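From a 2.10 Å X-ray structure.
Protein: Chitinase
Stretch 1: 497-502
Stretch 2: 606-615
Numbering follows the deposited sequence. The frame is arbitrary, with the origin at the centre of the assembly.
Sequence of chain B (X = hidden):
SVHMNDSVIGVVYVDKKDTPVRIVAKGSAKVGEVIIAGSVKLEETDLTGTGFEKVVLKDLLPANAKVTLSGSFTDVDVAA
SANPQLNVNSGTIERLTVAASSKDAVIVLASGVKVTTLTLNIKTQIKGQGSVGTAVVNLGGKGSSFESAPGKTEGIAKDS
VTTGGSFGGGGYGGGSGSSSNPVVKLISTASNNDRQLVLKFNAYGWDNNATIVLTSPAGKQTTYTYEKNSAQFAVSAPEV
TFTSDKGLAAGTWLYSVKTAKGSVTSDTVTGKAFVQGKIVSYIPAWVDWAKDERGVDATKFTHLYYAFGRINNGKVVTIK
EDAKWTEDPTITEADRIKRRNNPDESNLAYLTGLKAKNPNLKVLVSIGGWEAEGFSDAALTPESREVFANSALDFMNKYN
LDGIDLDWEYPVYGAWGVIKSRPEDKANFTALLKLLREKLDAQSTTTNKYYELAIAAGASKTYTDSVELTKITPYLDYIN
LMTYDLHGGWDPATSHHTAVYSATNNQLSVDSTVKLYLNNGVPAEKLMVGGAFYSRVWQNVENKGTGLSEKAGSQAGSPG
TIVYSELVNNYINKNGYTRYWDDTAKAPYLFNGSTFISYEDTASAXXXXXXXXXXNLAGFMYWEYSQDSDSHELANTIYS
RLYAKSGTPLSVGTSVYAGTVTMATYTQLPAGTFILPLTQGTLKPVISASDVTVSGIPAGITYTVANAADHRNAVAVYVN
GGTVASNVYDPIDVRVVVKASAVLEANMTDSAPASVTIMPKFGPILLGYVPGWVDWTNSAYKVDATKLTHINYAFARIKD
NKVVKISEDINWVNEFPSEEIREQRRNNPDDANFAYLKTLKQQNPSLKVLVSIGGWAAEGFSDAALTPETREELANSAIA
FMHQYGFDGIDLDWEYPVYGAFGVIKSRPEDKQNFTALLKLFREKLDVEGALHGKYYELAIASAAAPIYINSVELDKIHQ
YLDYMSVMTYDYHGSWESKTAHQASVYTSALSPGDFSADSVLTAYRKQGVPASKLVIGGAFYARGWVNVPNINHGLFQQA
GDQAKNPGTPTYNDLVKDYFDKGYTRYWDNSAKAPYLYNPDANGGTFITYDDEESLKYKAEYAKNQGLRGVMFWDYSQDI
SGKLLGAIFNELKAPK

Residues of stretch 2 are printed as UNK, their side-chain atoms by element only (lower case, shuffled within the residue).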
# COMPACT_ATOMS: atom_id res chain seq x y z
N HIS B 497 -1.71 17.43 -12.44
CA HIS B 497 -1.41 17.50 -11.00
C HIS B 497 -0.72 16.27 -10.42
O HIS B 497 -0.15 16.36 -9.31
CB HIS B 497 -2.67 17.89 -10.19
CG HIS B 497 -3.39 16.80 -9.47
ND1 HIS B 497 -4.54 16.19 -9.96
CD2 HIS B 497 -3.21 16.31 -8.23
CE1 HIS B 497 -4.98 15.32 -9.07
NE2 HIS B 497 -4.20 15.40 -8.00
N THR B 498 -0.79 15.13 -11.12
CA THR B 498 -0.31 13.90 -10.56
C THR B 498 0.26 12.98 -11.67
O THR B 498 0.23 11.78 -11.59
CB THR B 498 -1.31 13.22 -9.62
OG1 THR B 498 -0.65 12.16 -8.86
CG2 THR B 498 -2.52 12.65 -10.38
N ALA B 499 0.85 13.61 -12.68
CA ALA B 499 1.36 12.81 -13.81
C ALA B 499 2.58 11.97 -13.50
O ALA B 499 3.40 12.36 -12.66
CB ALA B 499 1.69 13.73 -14.94
N VAL B 500 2.71 10.86 -14.21
CA VAL B 500 3.86 9.99 -14.06
C VAL B 500 5.14 10.68 -14.62
O VAL B 500 6.17 10.59 -13.98
CB VAL B 500 3.70 8.66 -14.80
CG1 VAL B 500 4.84 7.76 -14.49
CG2 VAL B 500 2.46 7.92 -14.40
N TYR B 501 5.11 11.20 -15.82
CA TYR B 501 6.25 11.81 -16.49
C TYR B 501 6.05 13.29 -16.76
O TYR B 501 4.90 13.76 -16.96
CB TYR B 501 6.63 11.11 -17.83
CG TYR B 501 6.91 9.63 -17.68
CD1 TYR B 501 8.14 9.15 -17.20
CD2 TYR B 501 5.90 8.70 -17.91
CE1 TYR B 501 8.38 7.79 -17.02
CE2 TYR B 501 6.11 7.33 -17.72
CZ TYR B 501 7.31 6.88 -17.25
OH TYR B 501 7.42 5.56 -17.05
N SER B 502 7.18 14.02 -16.84
CA SER B 502 7.16 15.43 -17.22
C SER B 502 7.26 15.50 -18.72
O SER B 502 8.28 15.14 -19.31
CB SER B 502 8.35 16.21 -16.62
OG SER B 502 8.42 16.10 -15.24
N UNK B 606 -2.05 2.47 -14.08
CA UNK B 606 -1.23 1.37 -14.63
C UNK B 606 0.18 1.86 -15.01
O UNK B 606 1.11 1.22 -14.68
c UNK B 606 -1.86 0.70 -15.81
N UNK B 607 0.30 3.04 -15.60
CA UNK B 607 1.61 3.60 -15.90
C UNK B 607 2.45 3.90 -14.66
O UNK B 607 3.66 3.64 -14.66
c UNK B 607 -0.01 3.84 -20.15
c UNK B 607 2.37 3.53 -20.26
c UNK B 607 1.37 4.40 -18.26
o UNK B 607 0.95 3.07 -22.18
c UNK B 607 2.49 3.93 -18.97
c UNK B 607 0.12 4.30 -18.86
c UNK B 607 1.10 3.51 -20.88
c UNK B 607 1.52 4.82 -16.82
N UNK B 608 1.77 4.25 -13.58
CA UNK B 608 2.37 4.58 -12.34
C UNK B 608 2.87 3.34 -11.62
O UNK B 608 4.02 3.34 -11.14
c UNK B 608 1.11 7.63 -10.81
c UNK B 608 1.39 5.37 -11.54
c UNK B 608 0.60 8.22 -9.64
n UNK B 608 0.19 9.62 -9.99
c UNK B 608 1.85 6.31 -10.51
N UNK B 609 2.05 2.30 -11.58
CA UNK B 609 2.46 1.01 -11.12
C UNK B 609 3.67 0.47 -11.93
O UNK B 609 4.63 -0.10 -11.34
c UNK B 609 1.29 0.00 -11.19
N UNK B 610 3.64 0.61 -13.25
CA UNK B 610 4.75 0.19 -14.05
C UNK B 610 6.02 1.05 -13.77
O UNK B 610 7.13 0.53 -13.74
c UNK B 610 4.40 0.06 -15.53
c UNK B 610 3.26 -0.91 -15.87
o UNK B 610 4.66 -2.80 -15.31
c UNK B 610 3.49 -2.39 -15.44
o UNK B 610 2.50 -3.17 -15.20
N UNK B 611 5.89 2.32 -13.48
CA UNK B 611 7.04 3.10 -13.12
C UNK B 611 7.69 2.57 -11.82
O UNK B 611 8.88 2.47 -11.73
c UNK B 611 6.66 4.54 -12.96
c UNK B 611 8.44 6.12 -13.70
o UNK B 611 10.89 8.11 -11.88
c UNK B 611 9.43 7.03 -13.45
c UNK B 611 8.20 5.72 -11.38
c UNK B 611 9.25 6.60 -11.13
c UNK B 611 7.77 5.48 -12.68
c UNK B 611 9.88 7.20 -12.15
N UNK B 612 6.86 2.25 -10.85
CA UNK B 612 7.26 1.76 -9.58
C UNK B 612 8.04 0.46 -9.79
O UNK B 612 9.16 0.31 -9.28
c UNK B 612 6.03 1.48 -8.68
c UNK B 612 6.40 0.44 -7.57
c UNK B 612 5.49 2.83 -8.06
c UNK B 612 4.03 2.70 -7.67
N UNK B 613 7.48 -0.47 -10.53
CA UNK B 613 8.17 -1.75 -10.78
C UNK B 613 9.46 -1.57 -11.53
O UNK B 613 10.47 -2.23 -11.16
c UNK B 613 4.81 -4.38 -12.43
c UNK B 613 5.36 -4.31 -11.04
c UNK B 613 6.02 -2.99 -10.74
n UNK B 613 4.66 -5.83 -12.79
c UNK B 613 7.30 -2.74 -11.50
N UNK B 614 9.44 -0.70 -12.56
CA UNK B 614 10.61 -0.42 -13.39
C UNK B 614 11.74 0.19 -12.56
O UNK B 614 12.89 -0.06 -12.90
c UNK B 614 8.98 0.79 -16.81
o UNK B 614 8.05 0.44 -17.59
c UNK B 614 9.49 -0.15 -15.69
n UNK B 614 9.58 1.98 -16.90
c UNK B 614 10.34 0.53 -14.59
N UNK B 615 11.45 1.03 -11.58
CA UNK B 615 12.52 1.63 -10.77
C UNK B 615 12.76 0.98 -9.43
O UNK B 615 13.39 1.57 -8.58
c UNK B 615 12.32 3.74 -11.93
c UNK B 615 12.27 3.07 -10.63
n UNK B 615 11.17 3.93 -12.59
o UNK B 615 13.39 4.06 -12.37
O HOH W 1 5.26 3.83 -16.83

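Position 606 carries a single carbon beyond CA and lies out of reach of the other stretch: Ala606, within a helix that began earlier in the chain. Its O accepts from the backbone N of position 610 at 3.0 Å.

Position 607 has one carbon leading to a six-carbon ring that bears an oxygen. Its CA-to-CB bond points toward stretch 1, yet the ring leads away, so the contact is made near the backbone: Val500 CG2 lies 4.0 Å from CB of 607. This is Tyr607. The carbonyl is also used, because water 1 donates to Tyr607 O at 2.7 Å and its oxygen sits 2.8 Å from Tyr501 OH, joining main chain to phenol.

At 608 four carbons run in a row to a nitrogen. The CA-to-CB bond points sideways, but the chain then extends along the loop, past Val500 to the oxygens of Thr498. This is Lys608. Its CD lies 3.8 Å from Val500 CG2; at the tip, Lys608 NZ donates a hydrogen bond to Thr498 OG1 at 2.9 Å and lies 2.7 Å from Thr498 O.

Position 609 again shows one carbon, out of reach of the loop: Ala609.

Position 610 has three carbons, the third holding two oxygens. Its end leads away from stretch 1 and touches nothing there. This is Glu610.

Position 611 shows one carbon and a six-carbon ring with an oxygen; its CA-to-CB bond points toward the loop. Val500 CG1 packs 4.0 Å from CB of 611, and Tyr501 OH approaches the ring edge. This is Tyr611, one helical turn after Tyr607; its N donates a hydrogen bond to Tyr607 O at 2.8 Å. Tyr501 OH is 3.5 Å from Tyr611 CD2. The two tyrosine rings are oblique, centroids 5.7 Å apart and planes at 70°.

Position 612 has four carbons, forked at the first with one arm two carbons long, out of reach of the loop: Ile612.

At 613 four carbons in a row end in nitrogen, the same outline as Lys608 but out of reach of the loop. This is Lys613; its NZ forms a long salt bridge with Glu610 OE1, at 3.9 Å.

Position 614 has three carbons, the third carrying one oxygen and one nitrogen. Its CA-to-CB bond points toward the loop, but it approaches Tyr501 only marginally. This is Gln614, with NE2 4.2 Å from Tyr501 OH.

Position 615 has two carbons, the second carrying oxygen and nitrogen. Its CA-to-CB bond points toward the loop, but the side chain makes no contact there. This is Asn615, the first residue to leave helical phi/psi. Its ND2 donates to Tyr611 O at 2.8 Å, so the side chain turns back onto the last turn.

The design rule is a helix face meeting an irregular loop: Tyr607, Tyr611 and Gln614, whose CA-to-CB bonds point toward the loop, make contact, together with Lys608, whose bond points sideways but whose end comes nearer. The CA-to-CB bond of Val500 points toward the helix, and its side chain packs against Tyr607, Lys608 and Tyr611. The buried Lys608 packs its carbons against Val500 while NZ donates to Thr498 OG1 and is also bonded elsewhere in the structure. At the more exposed side, Tyr501 meets Tyr611 directly and reaches Tyr607 through water.

Stretch 2, residues 606-615: AYKAEYIKQN
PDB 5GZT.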